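Local coordinates for protein ebony (Drosophila melanogaster, PDB 6DYM) that probably links beta-alanine to biogenic amines such as dopamine and histamine through this C-terminal condensation domain of a nonribosomal peptide synthetase, at residues A[37-40]-A[41-45]; A[16-19]-A[20-24]; A[46-49]-A[50-53]; A[94-97]-A[98-102]. All blocks are in the same frame, centred on the assembly; numbering follows the deposited sequence.

Contact 1. Residues A[37-40]-A[41-45]; sequences PGVL and RTDYS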
loop_
_atom_site.group_PDB
_atom_site.type_symbol
_atom_site.label_atom_id
_atom_site.label_comp_id
_atom_site.label_asym_id
_atom_site.label_seq_id
_atom_site.Cartn_x
_atom_site.Cartn_y
_atom_site.Cartn_z
ATOM N N PRO A 37 -0.215 -17.385 -14.650
ATOM C CA PRO A 37 -0.459 -18.039 -13.363
ATOM C C PRO A 37 0.776 -18.031 -12.468
ATOM O O PRO A 37 1.841 -17.573 -12.884
ATOM C CB PRO A 37 -0.831 -19.464 -13.770
ATOM C CG PRO A 37 -0.184 -19.663 -15.142
ATOM C CD PRO A 37 0.318 -18.330 -15.643
ATOM N N GLY A 38 0.634 -18.529 -11.251
ATOM C CA GLY A 38 1.739 -18.629 -10.333
ATOM C C GLY A 38 1.748 -17.637 -9.186
ATOM O O GLY A 38 2.797 -17.468 -8.553
ATOM N N VAL A 39 0.631 -16.975 -8.906
ATOM C CA VAL A 39 0.504 -16.117 -7.735
ATOM C C VAL A 39 -0.495 -16.770 -6.788
ATOM O O VAL A 39 -1.625 -17.091 -7.183
ATOM C CB VAL A 39 0.100 -14.681 -8.113
ATOM C CG1 VAL A 39 -1.217 -14.648 -8.899
ATOM C CG2 VAL A 39 0.023 -13.808 -6.865
ATOM N N LEU A 40 -0.062 -17.001 -5.549
ATOM C CA LEU A 40 -0.860 -17.679 -4.540
ATOM C C LEU A 40 -1.133 -16.738 -3.375
ATOM O O LEU A 40 -0.402 -15.771 -3.145
ATOM C CB LEU A 40 -0.155 -18.946 -4.031
ATOM C CG LEU A 40 0.628 -19.765 -5.060
ATOM C CD1 LEU A 40 1.389 -20.893 -4.382
ATOM C CD2 LEU A 40 -0.299 -20.307 -6.136
ATOM N N ARG A 41 -2.205 -17.041 -2.633
ATOM C CA ARG A 41 -2.541 -16.243 -1.457
ATOM C C ARG A 41 -1.394 -16.222 -0.459
ATOM O O ARG A 41 -1.129 -15.191 0.171
ATOM C CB ARG A 41 -3.797 -16.790 -0.785
ATOM C CG ARG A 41 -5.013 -16.886 -1.679
ATOM C CD ARG A 41 -6.088 -17.710 -0.995
ATOM N NE ARG A 41 -7.067 -18.236 -1.937
ATOM C CZ ARG A 41 -8.234 -17.655 -2.190
ATOM N NH1 ARG A 41 -8.559 -16.526 -1.573
ATOM N NH2 ARG A 41 -9.074 -18.199 -3.062
ATOM N N THR A 42 -0.699 -17.353 -0.300
ATOM C CA THR A 42 0.384 -17.423 0.673
ATOM C C THR A 42 1.551 -16.520 0.302
ATOM O O THR A 42 2.370 -16.204 1.170
ATOM C CB THR A 42 0.870 -18.870 0.838
ATOM O OG1 THR A 42 1.447 -19.333 -0.391
ATOM C CG2 THR A 42 -0.289 -19.775 1.235
ATOM N N ASP A 43 1.647 -16.093 -0.960
ATOM C CA ASP A 43 2.696 -15.148 -1.330
ATOM C C ASP A 43 2.541 -13.839 -0.566
ATOM O O ASP A 43 3.533 -13.229 -0.152
ATOM C CB ASP A 43 2.679 -14.900 -2.839
ATOM C CG ASP A 43 2.875 -16.176 -3.644
ATOM O OD1 ASP A 43 3.687 -17.025 -3.219
ATOM O OD2 ASP A 43 2.227 -16.329 -4.705
ATOM N N TYR A 44 1.300 -13.399 -0.352
ATOM C CA TYR A 44 1.071 -12.186 0.425
ATOM C C TYR A 44 1.263 -12.437 1.916
ATOM O O TYR A 44 1.930 -11.655 2.603
ATOM C CB TYR A 44 -0.331 -11.645 0.152
ATOM C CG TYR A 44 -0.599 -11.290 -1.293
ATOM C CD1 TYR A 44 -0.112 -10.109 -1.846
ATOM C CD2 TYR A 44 -1.349 -12.134 -2.103
ATOM C CE1 TYR A 44 -0.365 -9.783 -3.170
ATOM C CE2 TYR A 44 -1.605 -11.818 -3.423
ATOM C CZ TYR A 44 -1.112 -10.643 -3.952
ATOM O OH TYR A 44 -1.376 -10.335 -5.267
ATOM N N SER A 45 0.685 -13.522 2.436
ATOM C CA SER A 45 0.777 -13.781 3.869
ATOM C C SER A 45 2.205 -14.098 4.300
ATOM O O SER A 45 2.597 -13.758 5.423
ATOM C CB SER A 45 -0.174 -14.912 4.263
ATOM O OG SER A 45 0.156 -16.121 3.603
#

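Contact 2. Residues A[16-19]-A[20-24]; sequences EVID and IIVAS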
loop_
_atom_site.group_PDB
_atom_site.type_symbol
_atom_site.label_atom_id
_atom_site.label_comp_id
_atom_site.label_asym_id
_atom_site.label_seq_id
_atom_site.Cartn_x
_atom_site.Cartn_y
_atom_site.Cartn_z
ATOM N N GLU A 16 -6.115 -11.206 11.455
ATOM C CA GLU A 16 -7.126 -10.309 10.909
ATOM C C GLU A 16 -6.540 -9.433 9.807
ATOM O O GLU A 16 -7.169 -9.236 8.762
ATOM C CB GLU A 16 -7.730 -9.457 12.029
ATOM C CG GLU A 16 -8.589 -10.248 13.011
ATOM C CD GLU A 16 -8.794 -9.531 14.337
ATOM O OE1 GLU A 16 -7.889 -9.592 15.201
ATOM O OE2 GLU A 16 -9.863 -8.913 14.520
ATOM N N VAL A 17 -5.323 -8.922 10.012
ATOM C CA VAL A 17 -4.680 -8.096 8.993
ATOM C C VAL A 17 -4.345 -8.928 7.760
ATOM O O VAL A 17 -4.533 -8.481 6.623
ATOM C CB VAL A 17 -3.430 -7.412 9.578
ATOM C CG1 VAL A 17 -2.503 -6.922 8.464
ATOM C CG2 VAL A 17 -3.834 -6.270 10.492
ATOM N N ILE A 18 -3.856 -10.152 7.963
ATOM C CA ILE A 18 -3.530 -11.019 6.833
ATOM C C ILE A 18 -4.779 -11.303 6.008
ATOM O O ILE A 18 -4.763 -11.220 4.773
ATOM C CB ILE A 18 -2.872 -12.320 7.326
ATOM C CG1 ILE A 18 -1.391 -12.086 7.621
ATOM C CG2 ILE A 18 -3.050 -13.434 6.300
ATOM C CD1 ILE A 18 -0.728 -13.233 8.369
ATOM N N ASP A 19 -5.882 -11.631 6.683
ATOM C CA ASP A 19 -7.133 -11.900 5.982
ATOM C C ASP A 19 -7.560 -10.712 5.130
ATOM O O ASP A 19 -7.986 -10.885 3.982
ATOM C CB ASP A 19 -8.229 -12.255 6.987
ATOM C CG ASP A 19 -7.955 -13.560 7.707
ATOM O OD1 ASP A 19 -7.149 -14.361 7.184
ATOM O OD2 ASP A 19 -8.539 -13.781 8.792
ATOM N N ILE A 20 -7.456 -9.498 5.673
ATOM C CA ILE A 20 -7.864 -8.317 4.918
ATOM C C ILE A 20 -6.958 -8.110 3.709
ATOM O O ILE A 20 -7.436 -7.850 2.599
ATOM C CB ILE A 20 -7.893 -7.080 5.833
ATOM C CG1 ILE A 20 -9.134 -7.123 6.725
ATOM C CG2 ILE A 20 -7.875 -5.788 5.006
ATOM C CD1 ILE A 20 -9.341 -5.881 7.548
ATOM N N ILE A 21 -5.642 -8.235 3.899
ATOM C CA ILE A 21 -4.709 -7.984 2.804
ATOM C C ILE A 21 -4.840 -9.052 1.725
ATOM O O ILE A 21 -4.860 -8.743 0.527
ATOM C CB ILE A 21 -3.268 -7.890 3.339
ATOM C CG1 ILE A 21 -3.083 -6.614 4.168
ATOM C CG2 ILE A 21 -2.267 -7.945 2.196
ATOM C CD1 ILE A 21 -3.321 -5.330 3.387
ATOM N N VAL A 22 -4.929 -10.323 2.127
ATOM C CA VAL A 22 -5.047 -11.405 1.150
ATOM C C VAL A 22 -6.311 -11.230 0.318
ATOM O O VAL A 22 -6.284 -11.325 -0.915
ATOM C CB VAL A 22 -5.020 -12.773 1.857
ATOM C CG1 VAL A 22 -5.482 -13.878 0.913
ATOM C CG2 VAL A 22 -3.628 -13.070 2.382
ATOM N N ALA A 23 -7.438 -10.957 0.980
ATOM C CA ALA A 23 -8.686 -10.748 0.254
ATOM C C ALA A 23 -8.611 -9.510 -0.632
ATOM O O ALA A 23 -9.106 -9.520 -1.766
ATOM C CB ALA A 23 -9.851 -10.631 1.235
ATOM N N SER A 24 -7.989 -8.437 -0.137
ATOM C CA SER A 24 -7.979 -7.182 -0.878
ATOM C C SER A 24 -7.067 -7.244 -2.097
ATOM O O SER A 24 -7.325 -6.558 -3.093
ATOM C CB SER A 24 -7.566 -6.032 0.041
ATOM O OG SER A 24 -7.026 -4.950 -0.696
#

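Contact 3. Residues A[46-49]-A[50-53]; sequences DILN and DIWN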
loop_
_atom_site.group_PDB
_atom_site.type_symbol
_atom_site.label_atom_id
_atom_site.label_comp_id
_atom_site.label_asym_id
_atom_site.label_seq_id
_atom_site.Cartn_x
_atom_site.Cartn_y
_atom_site.Cartn_z
ATOM N N ASP A 46 2.996 -14.734 3.427
ATOM C CA ASP A 46 4.391 -15.004 3.759
ATOM C C ASP A 46 5.164 -13.710 3.971
ATOM O O ASP A 46 5.964 -13.602 4.909
ATOM C CB ASP A 46 5.052 -15.839 2.660
ATOM C CG ASP A 46 4.635 -17.304 2.698
ATOM O OD1 ASP A 46 3.852 -17.691 3.593
ATOM O OD2 ASP A 46 5.086 -18.071 1.821
ATOM N N ILE A 47 4.938 -12.716 3.107
ATOM C CA ILE A 47 5.615 -11.429 3.254
ATOM C C ILE A 47 5.191 -10.753 4.554
ATOM O O ILE A 47 6.024 -10.231 5.306
ATOM C CB ILE A 47 5.332 -10.531 2.034
ATOM C CG1 ILE A 47 6.110 -11.024 0.809
ATOM C CG2 ILE A 47 5.680 -9.084 2.340
ATOM C CD1 ILE A 47 5.533 -10.551 -0.517
ATOM N N LEU A 48 3.885 -10.760 4.841
ATOM C CA LEU A 48 3.388 -10.089 6.038
ATOM C C LEU A 48 3.892 -10.768 7.307
ATOM O O LEU A 48 4.265 -10.090 8.273
ATOM C CB LEU A 48 1.861 -10.055 6.023
ATOM C CG LEU A 48 1.243 -8.915 5.213
ATOM C CD1 LEU A 48 -0.277 -8.980 5.249
ATOM C CD2 LEU A 48 1.743 -7.567 5.714
ATOM N N ASN A 49 3.901 -12.103 7.329
ATOM C CA ASN A 49 4.420 -12.812 8.494
ATOM C C ASN A 49 5.900 -12.516 8.701
ATOM O O ASN A 49 6.365 -12.397 9.841
ATOM C CB ASN A 49 4.185 -14.314 8.340
ATOM C CG ASN A 49 2.746 -14.715 8.629
ATOM O OD1 ASN A 49 2.130 -14.229 9.580
ATOM N ND2 ASN A 49 2.208 -15.613 7.812
ATOM N N ASP A 50 6.653 -12.368 7.608
ATOM C CA ASP A 50 8.081 -12.096 7.722
ATOM C C ASP A 50 8.361 -10.729 8.335
ATOM O O ASP A 50 9.390 -10.550 8.997
ATOM C CB ASP A 50 8.745 -12.199 6.349
ATOM C CG ASP A 50 9.129 -13.621 5.995
ATOM O OD1 ASP A 50 8.900 -14.521 6.831
ATOM O OD2 ASP A 50 9.660 -13.834 4.883
ATOM N N ILE A 51 7.476 -9.754 8.124
ATOM C CA ILE A 51 7.696 -8.392 8.600
ATOM C C ILE A 51 6.839 -8.044 9.802
ATOM O O ILE A 51 6.934 -6.915 10.306
ATOM C CB ILE A 51 7.468 -7.363 7.474
ATOM C CG1 ILE A 51 5.992 -7.335 7.065
ATOM C CG2 ILE A 51 8.338 -7.680 6.279
ATOM C CD1 ILE A 51 5.626 -6.185 6.136
ATOM N N TRP A 52 6.021 -8.977 10.299
ATOM C CA TRP A 52 4.946 -8.605 11.214
ATOM C C TRP A 52 5.476 -7.933 12.479
ATOM O O TRP A 52 4.950 -6.899 12.909
ATOM C CB TRP A 52 4.102 -9.822 11.584
ATOM C CG TRP A 52 3.018 -9.427 12.521
ATOM C CD1 TRP A 52 2.933 -9.715 13.851
ATOM C CD2 TRP A 52 1.883 -8.612 12.213
ATOM N NE1 TRP A 52 1.801 -9.146 14.387
ATOM C CE2 TRP A 52 1.141 -8.462 13.399
ATOM C CE3 TRP A 52 1.417 -8.004 11.043
ATOM C CZ2 TRP A 52 -0.042 -7.731 13.450
ATOM C CZ3 TRP A 52 0.243 -7.275 11.095
ATOM C CH2 TRP A 52 -0.475 -7.148 12.288
ATOM N N ASN A 53 6.507 -8.510 13.100
ATOM C CA ASN A 53 6.988 -7.966 14.367
ATOM C C ASN A 53 7.552 -6.561 14.182
ATOM O O ASN A 53 7.220 -5.643 14.940
ATOM C CB ASN A 53 8.030 -8.903 14.984
ATOM C CG ASN A 53 7.423 -10.211 15.468
ATOM O OD1 ASN A 53 7.708 -11.279 14.927
ATOM N ND2 ASN A 53 6.588 -10.133 16.496
HETATM O O HOH W 1 7.519 -11.340 12.292
#

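Contact 4. Residues A[94-97]-A[98-102]; sequences LIVF and EFLEF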
loop_
_atom_site.group_PDB
_atom_site.type_symbol
_atom_site.label_atom_id
_atom_site.label_comp_id
_atom_site.label_asym_id
_atom_site.label_seq_id
_atom_site.Cartn_x
_atom_site.Cartn_y
_atom_site.Cartn_z
ATOM N N LEU A 94 7.977 -10.697 -6.440
ATOM C CA LEU A 94 9.221 -9.943 -6.518
ATOM C C LEU A 94 9.239 -9.027 -7.734
ATOM O O LEU A 94 9.798 -7.929 -7.677
ATOM C CB LEU A 94 10.413 -10.899 -6.553
ATOM C CG LEU A 94 11.795 -10.264 -6.717
ATOM C CD1 LEU A 94 12.136 -9.419 -5.500
ATOM C CD2 LEU A 94 12.859 -11.332 -6.952
ATOM N N ILE A 95 8.635 -9.462 -8.840
ATOM C CA ILE A 95 8.527 -8.603 -10.014
ATOM C C ILE A 95 7.728 -7.350 -9.682
ATOM O O ILE A 95 8.076 -6.243 -10.116
ATOM C CB ILE A 95 7.905 -9.382 -11.186
ATOM C CG1 ILE A 95 8.758 -10.611 -11.515
ATOM C CG2 ILE A 95 7.745 -8.472 -12.405
ATOM C CD1 ILE A 95 8.232 -11.428 -12.674
ATOM N N VAL A 96 6.652 -7.499 -8.903
ATOM C CA VAL A 96 5.852 -6.342 -8.496
ATOM C C VAL A 96 6.693 -5.377 -7.667
ATOM O O VAL A 96 6.701 -4.165 -7.909
ATOM C CB VAL A 96 4.596 -6.792 -7.728
ATOM C CG1 VAL A 96 3.883 -5.588 -7.143
ATOM C CG2 VAL A 96 3.660 -7.556 -8.645
ATOM N N PHE A 97 7.415 -5.902 -6.672
ATOM C CA PHE A 97 8.217 -5.027 -5.824
ATOM C C PHE A 97 9.369 -4.390 -6.591
ATOM O O PHE A 97 9.737 -3.244 -6.311
ATOM C CB PHE A 97 8.738 -5.799 -4.615
ATOM C CG PHE A 97 7.699 -6.020 -3.558
ATOM C CD1 PHE A 97 7.532 -5.109 -2.529
ATOM C CD2 PHE A 97 6.872 -7.130 -3.605
ATOM C CE1 PHE A 97 6.567 -5.310 -1.557
ATOM C CE2 PHE A 97 5.904 -7.336 -2.634
ATOM C CZ PHE A 97 5.751 -6.423 -1.610
ATOM N N GLU A 98 9.951 -5.102 -7.560
ATOM C CA GLU A 98 11.003 -4.486 -8.361
ATOM C C GLU A 98 10.439 -3.379 -9.242
ATOM O O GLU A 98 11.084 -2.341 -9.432
ATOM C CB GLU A 98 11.717 -5.546 -9.198
ATOM C CG GLU A 98 12.552 -6.513 -8.366
ATOM C CD GLU A 98 13.398 -7.449 -9.213
ATOM O OE1 GLU A 98 13.201 -7.491 -10.446
ATOM O OE2 GLU A 98 14.257 -8.153 -8.641
ATOM N N PHE A 99 9.228 -3.572 -9.776
ATOM C CA PHE A 99 8.592 -2.517 -10.560
ATOM C C PHE A 99 8.277 -1.300 -9.698
ATOM O O PHE A 99 8.450 -0.159 -10.140
ATOM C CB PHE A 99 7.317 -3.045 -11.220
ATOM C CG PHE A 99 6.478 -1.974 -11.871
ATOM C CD1 PHE A 99 6.999 -1.190 -12.891
ATOM C CD2 PHE A 99 5.164 -1.763 -11.475
ATOM C CE1 PHE A 99 6.231 -0.209 -13.500
ATOM C CE2 PHE A 99 4.392 -0.782 -12.078
ATOM C CZ PHE A 99 4.929 -0.004 -13.094
ATOM N N LEU A 100 7.802 -1.521 -8.467
ATOM C CA LEU A 100 7.537 -0.392 -7.580
ATOM C C LEU A 100 8.824 0.356 -7.243
ATOM O O LEU A 100 8.834 1.591 -7.188
ATOM C CB LEU A 100 6.831 -0.874 -6.312
ATOM C CG LEU A 100 5.450 -1.507 -6.542
ATOM C CD1 LEU A 100 4.844 -2.002 -5.237
ATOM C CD2 LEU A 100 4.514 -0.538 -7.240
ATOM N N GLU A 101 9.927 -0.367 -7.033
ATOM C CA GLU A 101 11.201 0.315 -6.815
ATOM C C GLU A 101 11.650 1.050 -8.074
ATOM O O GLU A 101 12.226 2.142 -7.988
ATOM C CB GLU A 101 12.263 -0.684 -6.351
ATOM C CG GLU A 101 13.650 -0.075 -6.093
ATOM C CD GLU A 101 13.659 0.981 -4.992
ATOM O OE1 GLU A 101 14.643 1.751 -4.922
ATOM O OE2 GLU A 101 12.690 1.053 -4.198
ATOM N N PHE A 102 11.378 0.476 -9.250
ATOM C CA PHE A 102 11.633 1.175 -10.509
ATOM C C PHE A 102 10.923 2.526 -10.535
ATOM O O PHE A 102 11.501 3.535 -10.962
ATOM C CB PHE A 102 11.189 0.280 -11.674
ATOM C CG PHE A 102 11.108 0.974 -13.015
ATOM C CD1 PHE A 102 12.194 0.966 -13.885
ATOM C CD2 PHE A 102 9.926 1.579 -13.430
ATOM C CE1 PHE A 102 12.117 1.578 -15.126
ATOM C CE2 PHE A 102 9.840 2.197 -14.675
ATOM C CZ PHE A 102 10.937 2.193 -15.525
#

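Contact 1. Residues A[37-40]-A[41-45]
D43 turns its carboxylate back toward L40, and the two residues grip each other twice where the chain passes from loop into helix. Placing CG anti to the carbonyl carbon (chi1 -59°) swings the D43 carboxylate back over the preceding loop, where D43 OD2 accepts L40 N along an almost straight line, 171° at the hydrogen. The modelled separation of L40 N and D43 OD2, 2.5 Å, is unusually short and its exact value doubtful. The amide arrives from above the carboxylate plane. In return D43 N gives a bond of 3.0 Å to L40 O, which it meets well above the carbonyl plane. The same loop residue is therefore held by N-H and carbonyl alike, while its side chain crosses the carboxylate at an angle, with L40 CB 3.6 Å from D43 OD2. A first-turn side chain accepting a backbone N-H just before it is the kind of bond found at helix amino ends, resembling one half of a capping box.

V39 CG2 adds an apolar flank 4.3 Å from Y44 CE2, crossing the ring at a slant, and L40 O lies 3.9 Å from Y44 CD2. The phenol hydroxyl is held by E32.

The contact lies at the surface entry to helix 41-58. V22 and I18 of helix 14-25 pack against R41 and S45, while L93 opening helix 93-111 touches D43 and Y44.

Contact 2. Residues A[16-19]-A[20-24]
Residues 16-19 and 20-24 are successive turns of one regular alpha-helix, 14-25, the first helix of what the strand order identifies as a GNAT-like acetyltransferase fold. Four i to i+4 bonds stitch the turns together. I20 N reaches E16 O at 3.1 Å, I21 N reaches V17 O at 3.0 Å and A23 N reaches D19 O at 3.1 Å. The bond from V22 N to I18 O, at 2.8 Å, is the shortest and straightest of the set, with the amide nearly on the line of the carbonyl. Backbone angles stay close to standard helical values throughout, so nothing interrupts the series.

Side chains follow the spiral and sort themselves by face. V17 and I21 touch across one turn, their CG1 atoms 4.3 Å apart, and turn toward helix 41-58, where V17 meets W52 and I21 meets L48. I20 faces strand 71-80, touching I72 and T75; its CG1 lies over the helix backbone, 3.5 Å from E16 O. On the more open side D19 keeps its carboxylate for Q15, one turn back on the same helix.

I18 and V22 lie side by side and point the same way. Because V22 CG2 stands anti to its carbonyl carbon and beside its backbone N (chi1 166° for CG1), it turns back along the helix: V22 CG2 is 3.2 Å from I18 O and 4.0 Å from I18 CG2.

Contact 3. Residues A[46-49]-A[50-53]
One water joins N49 to N53 by three bonds. It donates to N49 O at 2.9 Å and to N53 OD1 at 2.6 Å, and it accepts from N53 N at 3.1 Å. N49 O and N53 N are 5.1 Å apart, so the water replaces the direct i to i+4 link of a regular turn. Helix 41-58 is disturbed at I51, whose phi of -106° departs from helical values. Before that point D50 N still bonds to D46 O at 3.0 Å; around it, weak i to i+3 bonds from I51 N to L48 O and from W52 N to N49 O mark a locally tightened, irregular turn.

I51 puts CG1 between its backbone N and carbonyl carbon (chi1 67°). From there its CD1 crosses L48 CD2 at a slant, 4.1 Å away, and the pair faces strand 71-80, L48 touching L77 and I51 touching F79. Polar ends reach the start of helix 14-25 and the segment before it: N49 OD1 accepts from R14 NH1, and W52 NE1 donates to L11 O.

The aliphatic pair packs on the sheet through carbon contacts, whereas the water bridges N49 O and N53 N, with N49 O also weakly bonded by W52 N.

Contact 4. Residues A[94-97]-A[98-102]
The E98 side chain leaves with CG anti to its carbonyl carbon (chi1 -69°) and runs extended beyond, which sends the carboxylate back along the helix toward L94. L94 in turn has CG anti to the backbone N (chi1 177°), and its branches meet that carboxylate obliquely, with L94 CG 3.8 Å and L94 CD2 3.9 Å from E98 OE2. The aliphatic part of E98 also passes close to the backbone, E98 CG lying 3.2 Å from L94 O.

That carbonyl is already used: it accepts E98 N at 2.8 Å, the first of four regular i to i+4 bonds in this part of helix 93-111. Two residues on, V96 and L100 lie side by side and point the same way, V96 CG1 and L100 CD1 being 4.2 Å apart. Neighbouring loops flank the helix here, V96 touching L35 and F97 touching I89.

F99 swings its ring out to meet Y188 and F197, while E101 makes a salt bridge with R108 farther along the helix. Across the L94 and E98 pair carbon meets carboxylate, which supplies packing but no charge partner; cohesion between these turns rests on backbone bonds and aliphatic packing.

How the contacts relate
Contacts 1, 2 and 3 form one helix pair. Contacts 1 and 3 adjoin on helix 41-58, their centres about 14 Å apart, and contact 2 on helix 14-25 packs against both: R41 CB lies 3.8 Å from V22 CG1, and I21 CB 3.7 Å from L48 CD1. Contact 4 stands apart on helix 93-111, its centre about 21 Å from that of contact 2, but I47 CD1 of contact 3 touches F97 CE2 at 3.9 Å. In GNAT relatives the pantetheine arm enters between the strands corresponding to 119-127 and 158-163; none of the four contacts includes those strands; they join helices to one another and, through I20, L48 and I51, to strand 71-80.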